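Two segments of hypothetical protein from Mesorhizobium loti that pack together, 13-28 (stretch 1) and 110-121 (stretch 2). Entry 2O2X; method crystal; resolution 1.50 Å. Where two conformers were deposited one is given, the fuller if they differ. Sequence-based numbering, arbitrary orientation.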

ATOM      1  N   THR A  13      -3.114   2.899 -16.671  1.00 14.98           N
ATOM      2  CA  THR A  13      -3.278   4.287 -17.082  1.00 17.08           C
ATOM      3  C   THR A  13      -2.127   4.709 -17.992  1.00 18.52           C
ATOM      4  O   THR A  13      -2.217   5.705 -18.699  1.00 21.44           O
ATOM      5  N   GLU A  14      -1.037   3.948 -17.948  1.00 14.98           N
ATOM      6  CA  GLU A  14       0.102   4.099 -18.846  1.00 17.25           C
ATOM      7  C   GLU A  14       0.881   2.795 -18.769  1.00 14.82           C
ATOM      8  O   GLU A  14       0.534   1.927 -17.958  1.00 14.03           O
ATOM      9  N   PRO A  15       1.893   2.596 -19.636  1.00 14.21           N
ATOM     10  CA  PRO A  15       2.438   1.247 -19.716  1.00 11.83           C
ATOM     11  C   PRO A  15       2.973   0.696 -18.385  1.00 10.56           C
ATOM     12  O   PRO A  15       2.957  -0.503 -18.196  1.00 11.61           O
ATOM     13  N   GLY A  16       3.413   1.569 -17.487  1.00 11.19           N
ATOM     14  CA  GLY A  16       3.958   1.115 -16.214  1.00  9.52           C
ATOM     15  C   GLY A  16       3.137   1.463 -14.988  1.00  9.19           C
ATOM     16  O   GLY A  16       3.658   1.396 -13.878  1.00  8.80           O
ATOM     17  N   VAL A  17       1.851   1.825 -15.143  1.00  9.11           N
ATOM     18  CA  VAL A  17       1.016   2.187 -14.007  1.00  8.61           C
ATOM     19  C   VAL A  17      -0.340   1.521 -14.058  1.00  9.77           C
ATOM     20  O   VAL A  17      -1.079   1.663 -15.040  1.00 10.18           O
ATOM     21  N   TRP A  18      -0.682   0.837 -12.969  1.00  8.70           N
ATOM     22  CA  TRP A  18      -1.928   0.105 -12.790  1.00  8.82           C
ATOM     23  C   TRP A  18      -2.702   0.785 -11.680  1.00  9.27           C
ATOM     24  O   TRP A  18      -2.160   0.964 -10.578  1.00  8.76           O
ATOM     25  N   ILE A  19      -3.964   1.144 -11.914  1.00  9.61           N
ATOM     26  CA  ILE A  19      -4.803   1.766 -10.896  1.00 11.08           C
ATOM     27  C   ILE A  19      -6.174   1.116 -10.956  1.00 12.40           C
ATOM     28  O   ILE A  19      -6.835   1.132 -12.006  1.00 11.00           O
ATOM     29  N   GLU A  20      -6.602   0.537  -9.840  1.00 10.78           N
ATOM     30  CA  GLU A  20      -7.780  -0.333  -9.822  1.00 13.11           C
ATOM     31  C   GLU A  20      -8.568  -0.105  -8.536  1.00 13.74           C
ATOM     32  O   GLU A  20      -8.048  -0.318  -7.433  1.00 11.66           O
ATOM     33  N   ARG A  21      -9.834   0.288  -8.665  1.00 12.34           N
ATOM     34  CA  ARG A  21     -10.751   0.347  -7.526  1.00 12.89           C
ATOM     35  C   ARG A  21     -11.198  -1.081  -7.217  1.00 11.13           C
ATOM     36  O   ARG A  21     -11.496  -1.850  -8.136  1.00 13.42           O
ATOM     37  N   ILE A  22     -11.183  -1.461  -5.937  1.00 11.68           N
ATOM     38  CA  ILE A  22     -11.511  -2.818  -5.490  1.00 11.50           C
ATOM     39  C   ILE A  22     -12.800  -2.791  -4.692  1.00 13.33           C
ATOM     40  O   ILE A  22     -12.927  -2.048  -3.728  1.00 12.60           O
ATOM     41  N   GLY A  23     -13.755  -3.626  -5.065  1.00 15.95           N
ATOM     42  CA  GLY A  23     -14.970  -3.772  -4.262  1.00 19.37           C
ATOM     43  C   GLY A  23     -15.855  -2.584  -4.504  1.00 19.58           C
ATOM     44  O   GLY A  23     -15.550  -1.704  -5.314  1.00 22.02           O
ATOM     45  N   GLY A  24     -16.948  -2.529  -3.773  1.00 22.61           N
ATOM     46  CA  GLY A  24     -17.947  -1.502  -4.054  1.00 25.82           C
ATOM     47  C   GLY A  24     -18.386  -0.780  -2.821  1.00 27.31           C
ATOM     48  O   GLY A  24     -19.512  -0.280  -2.772  1.00 28.89           O
ATOM     49  N   ARG A  25     -17.518  -0.722  -1.811  1.00 24.92           N
ATOM     50  CA  ARG A  25     -17.837   0.038  -0.615  1.00 25.08           C
ATOM     51  C   ARG A  25     -17.829   1.510  -0.962  1.00 25.08           C
ATOM     52  O   ARG A  25     -17.097   1.939  -1.831  1.00 24.81           O
ATOM     53  N   VAL A  26     -18.697   2.273  -0.314  1.00 25.50           N
ATOM     54  CA  VAL A  26     -18.807   3.692  -0.592  0.50 25.37           C
ATOM     55  C   VAL A  26     -18.106   4.446   0.528  1.00 22.90           C
ATOM     56  O   VAL A  26     -18.289   4.152   1.710  1.00 24.23           O
ATOM     57  N   PHE A  27     -17.273   5.394   0.138  1.00 20.76           N
ATOM     58  CA  PHE A  27     -16.564   6.209   1.074  1.00 18.11           C
ATOM     59  C   PHE A  27     -16.964   7.643   0.825  1.00 17.08           C
ATOM     60  O   PHE A  27     -16.809   8.140  -0.281  1.00 18.11           O
ATOM     61  N   PRO A  28     -17.457   8.320   1.867  1.00 15.87           N
ATOM     62  CA  PRO A  28     -17.660   9.753   1.731  1.00 15.45           C
ATOM     63  C   PRO A  28     -16.335  10.462   1.524  1.00 17.00           C
ATOM     64  O   PRO A  28     -15.274   9.915   1.826  1.00 16.83           O
ATOM     65  N   VAL A 110     -11.204  -9.928   5.439  1.00 11.91           N
ATOM     66  CA  VAL A 110     -10.745  -8.535   5.313  1.00 11.45           C
ATOM     67  C   VAL A 110     -10.612  -8.178   3.831  1.00 11.30           C
ATOM     68  O   VAL A 110     -10.636  -9.052   2.955  1.00 12.05           O
ATOM     69  N   PHE A 111     -10.529  -6.885   3.567  1.00 11.87           N
ATOM     70  CA  PHE A 111     -10.507  -6.414   2.193  1.00 11.83           C
ATOM     71  C   PHE A 111      -9.731  -5.114   2.041  1.00 11.70           C
ATOM     72  O   PHE A 111      -9.416  -4.426   3.015  1.00 10.22           O
ATOM     73  N   VAL A 112      -9.439  -4.800   0.784  1.00 11.18           N
ATOM     74  CA  VAL A 112      -8.875  -3.506   0.437  1.00  8.78           C
ATOM     75  C   VAL A 112      -9.828  -2.812  -0.540  1.00  9.80           C
ATOM     76  O   VAL A 112     -10.794  -3.415  -1.039  1.00 10.95           O
ATOM     77  N   ASP A 113      -9.564  -1.532  -0.781  1.00  8.01           N
ATOM     78  CA  ASP A 113     -10.466  -0.656  -1.549  1.00 10.77           C
ATOM     79  C   ASP A 113      -9.871  -0.073  -2.825  1.00  9.61           C
ATOM     80  O   ASP A 113     -10.589   0.400  -3.708  1.00  9.35           O
HETATM   81  N   MSE A 114      -8.548  -0.112  -2.950  1.00  9.26           N
HETATM   82  CA  MSE A 114      -7.910   0.355  -4.176  1.00  9.59           C
HETATM   83  C   MSE A 114      -6.515  -0.264  -4.240  1.00  8.63           C
HETATM   84  O   MSE A 114      -5.869  -0.467  -3.195  1.00  9.51           O
ATOM     85  N   VAL A 115      -6.074  -0.577  -5.452  1.00  7.56           N
ATOM     86  CA  VAL A 115      -4.688  -1.022  -5.698  1.00  7.93           C
ATOM     87  C   VAL A 115      -4.038  -0.122  -6.739  1.00  8.87           C
ATOM     88  O   VAL A 115      -4.597   0.046  -7.834  1.00  8.47           O
ATOM     89  N   LEU A 116      -2.871   0.436  -6.414  1.00  7.78           N
ATOM     90  CA  LEU A 116      -2.014   1.131  -7.372  1.00  7.46           C
ATOM     91  C   LEU A 116      -0.671   0.432  -7.426  1.00  6.56           C
ATOM     92  O   LEU A 116      -0.142  -0.001  -6.397  1.00  8.18           O
ATOM     93  N   ALA A 117      -0.136   0.276  -8.627  1.00  6.14           N
ATOM     94  CA  ALA A 117       1.150  -0.354  -8.818  1.00  7.05           C
ATOM     95  C   ALA A 117       1.948   0.345  -9.902  1.00  7.16           C
ATOM     96  O   ALA A 117       1.380   0.838 -10.902  1.00  7.96           O
ATOM     97  N   CYS A 118       3.247   0.410  -9.692  1.00  8.70           N
ATOM     98  CA  CYS A 118       4.184   1.102 -10.592  1.00  7.36           C
ATOM     99  C   CYS A 118       5.304   0.169 -11.009  1.00  7.59           C
ATOM    100  O   CYS A 118       6.049  -0.311 -10.158  1.00  9.01           O
ATOM    101  N   ALA A 119       5.435  -0.058 -12.321  1.00  8.07           N
ATOM    102  CA  ALA A 119       6.426  -0.994 -12.883  1.00  8.81           C
ATOM    103  C   ALA A 119       7.781  -0.361 -13.163  1.00 10.09           C
ATOM    104  O   ALA A 119       8.776  -1.081 -13.286  1.00 11.58           O
ATOM    105  N   TYR A 120       7.819   0.953 -13.333  1.00  9.63           N
ATOM    106  CA  TYR A 120       9.010   1.620 -13.856  1.00  9.65           C
ATOM    107  C   TYR A 120      10.213   1.483 -12.932  1.00 10.77           C
ATOM    108  O   TYR A 120      10.106   1.659 -11.707  1.00 13.26           O
ATOM    109  N   HIS A 121      11.383   1.195 -13.497  1.00 11.06           N
ATOM    110  CA  HIS A 121      12.593   1.088 -12.692  1.00 10.49           C
ATOM    111  C   HIS A 121      13.817   1.385 -13.531  1.00 12.28           C
ATOM    112  O   HIS A 121      13.881   0.967 -14.684  1.00 10.71           O
TER

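The most unusual feature of this contact is the polar knot built on Asp113 beyond the end of the strand pairing. Its CA-to-CB bond points away from stretch 1, yet chi1 of -59° (m) brings the carboxylate back to it. Asp113 OD1 forms a salt bridge with Arg25 NE at 2.7 Å, with a nearly straight N-H...O angle of 167°; the bond from Arg25 NH2 to the same OD1, 3.4 Å and 130°, is weak. Arg25 NH2 also donates to the backbone O of Val112 at 2.9 Å. Both acceptors lie at the edge of the guanidinium, leaving its faces free, and one of them lies flat on the Phe111 ring (p, 42°): Arg25 CZ is 3.8 Å from the centroid of that ring, 33° off the normal, an off-centre cation-pi contact.

One water ties the knot together. It donates to Asp113 OD1 (2.8 Å from the water O) and to Ile22 O (2.6 Å from the water O), and accepts from Arg21 NH1 (2.7 Å to the water O) and Arg25 N (3.1 Å to the water O). Arg21 (t, p, t) folds its end toward stretch 2, where NH1 reaches Asp113 O at 3.0 Å, while its NH2 donates to Arg25 O at 2.6 Å. The Phe27 ring (m) closes in, its CZ 3.4 Å from Asp113 CG.

Strands 17-21 and 114-118 run antiparallel at 179°; successive side chains of each extended strand alternate between the two faces of the sheet, and paired residues such as Trp18 and Ala117 share a face. On one face Trp18 (t) sets CB 4.1 Å from Ala117 CB, and its NE1 donates to Glu20 OE1 at 2.9 Å, a bond that links two side chains of the same strand. Val115 (t) lies on this face too; beyond the strand, Ile22 (m, m) points toward stretch 2 and places CG1 3.8 Å from Val115 CG2 and 4.1 Å from Val112 CG2. The other face carries Ile19 (m, t), whose CG2 is 4.0 Å from Leu116 CD2, and selenomethionine Met114 (t, t, m), whose CE lies 3.8 Å from Arg21 CD.

At the far end, Tyr120 (m) starts sideways but swings its ring over Gly16, whose CA sits 3.7 Å from the ring centroid and 23° off the normal. An ideal CB on Gly16 would fall 2.4 Å from Tyr120 CE1, a clash, so the close CH-pi contact depends on glycine. Tyr120 OH donates to Glu14 OE1 at 2.6 Å and accepts a weak bond from Gly16 N at 3.1 Å (143°). Val17 CG2 packs 3.8 Å from Tyr120 CE2.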

ATOM      1  CB  THR A  13      -3.367   5.212 -15.873  1.00 17.91           C
ATOM      2  OG1 THR A  13      -2.182   5.042 -15.081  1.00 17.42           O
ATOM      3  CG2 THR A  13      -4.590   4.845 -15.031  1.00 20.50           C
ATOM      4  CB  GLU A  14       0.944   5.326 -18.506  1.00 19.84           C
ATOM      5  CG  GLU A  14       1.299   5.464 -17.086  1.00 17.00           C
ATOM      6  CD  GLU A  14       2.151   6.699 -16.825  1.00 21.73           C
ATOM      7  OE1 GLU A  14       3.361   6.650 -17.082  1.00 19.98           O
ATOM      8  OE2 GLU A  14       1.619   7.713 -16.344  1.00 30.55           O
ATOM      9  CB  PRO A  15       3.566   1.385 -20.729  1.00 13.98           C
ATOM     10  CG  PRO A  15       3.104   2.524 -21.593  1.00 14.74           C
ATOM     11  CD  PRO A  15       2.488   3.484 -20.670  1.00 15.47           C
ATOM     12  CB  VAL A  17       0.828   3.698 -13.859  1.00 10.81           C
ATOM     13  CG1 VAL A  17      -0.006   3.997 -12.608  1.00 12.88           C
ATOM     14  CG2 VAL A  17       2.164   4.422 -13.824  1.00 10.99           C
ATOM     15  CB  TRP A  18      -1.580  -1.320 -12.380  1.00  8.63           C
ATOM     16  CG  TRP A  18      -2.684  -2.270 -11.962  1.00 10.23           C
ATOM     17  CD1 TRP A  18      -3.471  -2.196 -10.864  1.00 10.22           C
ATOM     18  CD2 TRP A  18      -3.008  -3.516 -12.591  1.00 11.11           C
ATOM     19  NE1 TRP A  18      -4.315  -3.264 -10.812  1.00 10.31           N
ATOM     20  CE2 TRP A  18      -4.040  -4.106 -11.846  1.00 10.13           C
ATOM     21  CE3 TRP A  18      -2.533  -4.178 -13.722  1.00 12.85           C
ATOM     22  CZ2 TRP A  18      -4.624  -5.320 -12.206  1.00 14.01           C
ATOM     23  CZ3 TRP A  18      -3.092  -5.379 -14.065  1.00 15.16           C
ATOM     24  CH2 TRP A  18      -4.128  -5.937 -13.316  1.00 13.28           C
ATOM     25  CB  ILE A  19      -4.947   3.274 -11.093  1.00 10.22           C
ATOM     26  CG1 ILE A  19      -3.567   3.934 -11.170  1.00 11.89           C
ATOM     27  CG2 ILE A  19      -5.781   3.865  -9.953  1.00 12.34           C
ATOM     28  CD1 ILE A  19      -3.587   5.445 -11.308  1.00 14.86           C
ATOM     29  CB  GLU A  20      -7.306  -1.789  -9.857  1.00 13.97           C
ATOM     30  CG  GLU A  20      -8.372  -2.818  -9.883  1.00 18.90           C
ATOM     31  CD  GLU A  20      -7.830  -4.220  -9.799  1.00 16.96           C
ATOM     32  OE1 GLU A  20      -6.627  -4.422  -9.431  1.00 14.38           O
ATOM     33  OE2 GLU A  20      -8.654  -5.129 -10.021  1.00 21.35           O
ATOM     34  CB  ARG A  21     -11.943   1.249  -7.843  1.00 12.85           C
ATOM     35  CG  ARG A  21     -12.892   1.506  -6.705  1.00 15.29           C
ATOM     36  CD  ARG A  21     -12.356   2.474  -5.662  1.00 14.94           C
ATOM     37  NE  ARG A  21     -13.477   2.957  -4.849  1.00 23.06           N
ATOM     38  CZ  ARG A  21     -13.987   2.282  -3.833  1.00 22.37           C
ATOM     39  NH1 ARG A  21     -13.469   1.115  -3.475  1.00 22.16           N
ATOM     40  NH2 ARG A  21     -15.009   2.773  -3.160  1.00 27.55           N
ATOM     41  CB  ILE A  22     -10.418  -3.392  -4.571  1.00 12.69           C
ATOM     42  CG1 ILE A  22      -9.068  -3.445  -5.278  1.00 11.94           C
ATOM     43  CG2 ILE A  22     -10.790  -4.760  -4.041  1.00 14.15           C
ATOM     44  CD1 ILE A  22      -8.975  -4.338  -6.452  1.00 12.20           C
ATOM     45  CB  ARG A  25     -16.881  -0.275   0.509  1.00 23.40           C
ATOM     46  CG  ARG A  25     -17.080  -1.649   1.065  1.00 22.84           C
ATOM     47  CD  ARG A  25     -15.878  -2.153   1.818  1.00 18.39           C
ATOM     48  NE  ARG A  25     -14.762  -2.545   0.926  1.00 16.06           N
ATOM     49  CZ  ARG A  25     -14.688  -3.672   0.229  1.00 17.30           C
ATOM     50  NH1 ARG A  25     -15.678  -4.558   0.240  1.00 18.04           N
ATOM     51  NH2 ARG A  25     -13.626  -3.899  -0.538  1.00 13.08           N
ATOM     52  CB  VAL A  26     -20.290   4.125  -0.749  0.50 25.75           C
ATOM     53  CG1 VAL A  26     -20.443   5.658  -0.745  0.50 25.56           C
ATOM     54  CG2 VAL A  26     -20.864   3.524  -2.034  0.50 26.49           C
ATOM     55  CB  PHE A  27     -15.054   6.021   0.889  1.00 17.61           C
ATOM     56  CG  PHE A  27     -14.602   4.643   1.237  1.00 15.65           C
ATOM     57  CD1 PHE A  27     -14.483   4.242   2.563  1.00 13.24           C
ATOM     58  CD2 PHE A  27     -14.374   3.713   0.244  1.00 13.13           C
ATOM     59  CE1 PHE A  27     -14.108   2.949   2.867  1.00 12.34           C
ATOM     60  CE2 PHE A  27     -14.010   2.417   0.545  1.00 12.94           C
ATOM     61  CZ  PHE A  27     -13.881   2.029   1.863  1.00 13.33           C
ATOM     62  CB  PRO A  28     -18.300  10.165   3.070  1.00 17.44           C
ATOM     63  CG  PRO A  28     -17.937   9.094   3.998  1.00 17.89           C
ATOM     64  CD  PRO A  28     -17.788   7.834   3.219  1.00 14.64           C
ATOM     65  CB  VAL A 110      -9.432  -8.241   6.115  1.00 11.03           C
ATOM     66  CG1 VAL A 110      -9.588  -8.689   7.588  1.00 11.63           C
ATOM     67  CG2 VAL A 110      -8.213  -8.935   5.495  1.00 11.56           C
ATOM     68  CB  PHE A 111     -11.936  -6.225   1.672  1.00 13.85           C
ATOM     69  CG  PHE A 111     -12.831  -5.596   2.642  1.00 17.07           C
ATOM     70  CD1 PHE A 111     -12.839  -4.231   2.819  1.00 17.66           C
ATOM     71  CD2 PHE A 111     -13.667  -6.371   3.444  1.00 18.64           C
ATOM     72  CE1 PHE A 111     -13.686  -3.628   3.758  1.00 23.36           C
ATOM     73  CE2 PHE A 111     -14.510  -5.777   4.366  1.00 22.06           C
ATOM     74  CZ  PHE A 111     -14.521  -4.409   4.527  1.00 20.84           C
ATOM     75  CB  VAL A 112      -7.466  -3.615  -0.148  1.00  9.28           C
ATOM     76  CG1 VAL A 112      -6.552  -4.487   0.742  1.00 10.92           C
ATOM     77  CG2 VAL A 112      -7.465  -4.133  -1.550  1.00 10.37           C
ATOM     78  CB  ASP A 113     -10.957   0.424  -0.620  1.00  9.49           C
ATOM     79  CG  ASP A 113     -11.674  -0.168   0.572  1.00 10.41           C
ATOM     80  OD1 ASP A 113     -12.769  -0.770   0.326  1.00 12.28           O
ATOM     81  OD2 ASP A 113     -11.135  -0.115   1.706  1.00 11.81           O
HETATM   82  CB  MSE A 114      -7.834   1.875  -4.201  1.00  8.81           C
HETATM   83  CG  MSE A 114      -7.243   2.454  -5.454  1.00  8.23           C
HETATM   84 SE   MSE A 114      -7.360   4.371  -5.625  0.75 12.65          SE
HETATM   85  CE  MSE A 114      -9.199   4.483  -6.179  1.00 18.85           C
ATOM     86  CB  VAL A 115      -4.652  -2.478  -6.212  1.00 10.55           C
ATOM     87  CG1 VAL A 115      -3.219  -2.913  -6.565  1.00 12.11           C
ATOM     88  CG2 VAL A 115      -5.265  -3.430  -5.181  1.00 12.23           C
ATOM     89  CB  LEU A 116      -1.829   2.608  -7.065  1.00  9.54           C
ATOM     90  CG  LEU A 116      -3.140   3.387  -6.877  1.00  7.64           C
ATOM     91  CD1 LEU A 116      -3.554   3.440  -5.429  1.00  9.23           C
ATOM     92  CD2 LEU A 116      -2.970   4.841  -7.332  1.00  9.97           C
ATOM     93  CB  ALA A 117       0.983  -1.824  -9.173  1.00  8.15           C
ATOM     94  CB  CYS A 118       4.760   2.325  -9.933  1.00  7.84           C
ATOM     95  SG  CYS A 118       5.829   3.238 -11.117  1.00 11.51           S
ATOM     96  CB  ALA A 119       5.898  -1.594 -14.147  1.00 10.39           C
ATOM     97  CB  TYR A 120       8.730   3.100 -14.045  1.00 10.35           C
ATOM     98  CG  TYR A 120       7.619   3.426 -15.032  1.00 10.10           C
ATOM     99  CD1 TYR A 120       7.672   2.982 -16.349  1.00 12.32           C
ATOM    100  CD2 TYR A 120       6.533   4.213 -14.659  1.00 12.83           C
ATOM    101  CE1 TYR A 120       6.646   3.305 -17.272  1.00 12.19           C
ATOM    102  CE2 TYR A 120       5.514   4.542 -15.574  1.00 12.27           C
ATOM    103  CZ  TYR A 120       5.587   4.089 -16.865  1.00 14.90           C
ATOM    104  OH  TYR A 120       4.574   4.404 -17.752  1.00 16.02           O
ATOM    105  CB  HIS A 121      12.678  -0.321 -12.092  1.00 10.10           C
ATOM    106  CG  HIS A 121      13.758  -0.506 -11.066  1.00 12.79           C
ATOM    107  ND1 HIS A 121      15.062  -0.832 -11.390  1.00 14.70           N
ATOM    108  CD2 HIS A 121      13.712  -0.446  -9.715  1.00 13.65           C
ATOM    109  CE1 HIS A 121      15.771  -0.943 -10.277  1.00 15.66           C
ATOM    110  NE2 HIS A 121      14.974  -0.724  -9.245  1.00 15.37           N
TER
HETATM  111  O   HOH W   1     -14.379  -0.818  -1.907  1.00 13.52           O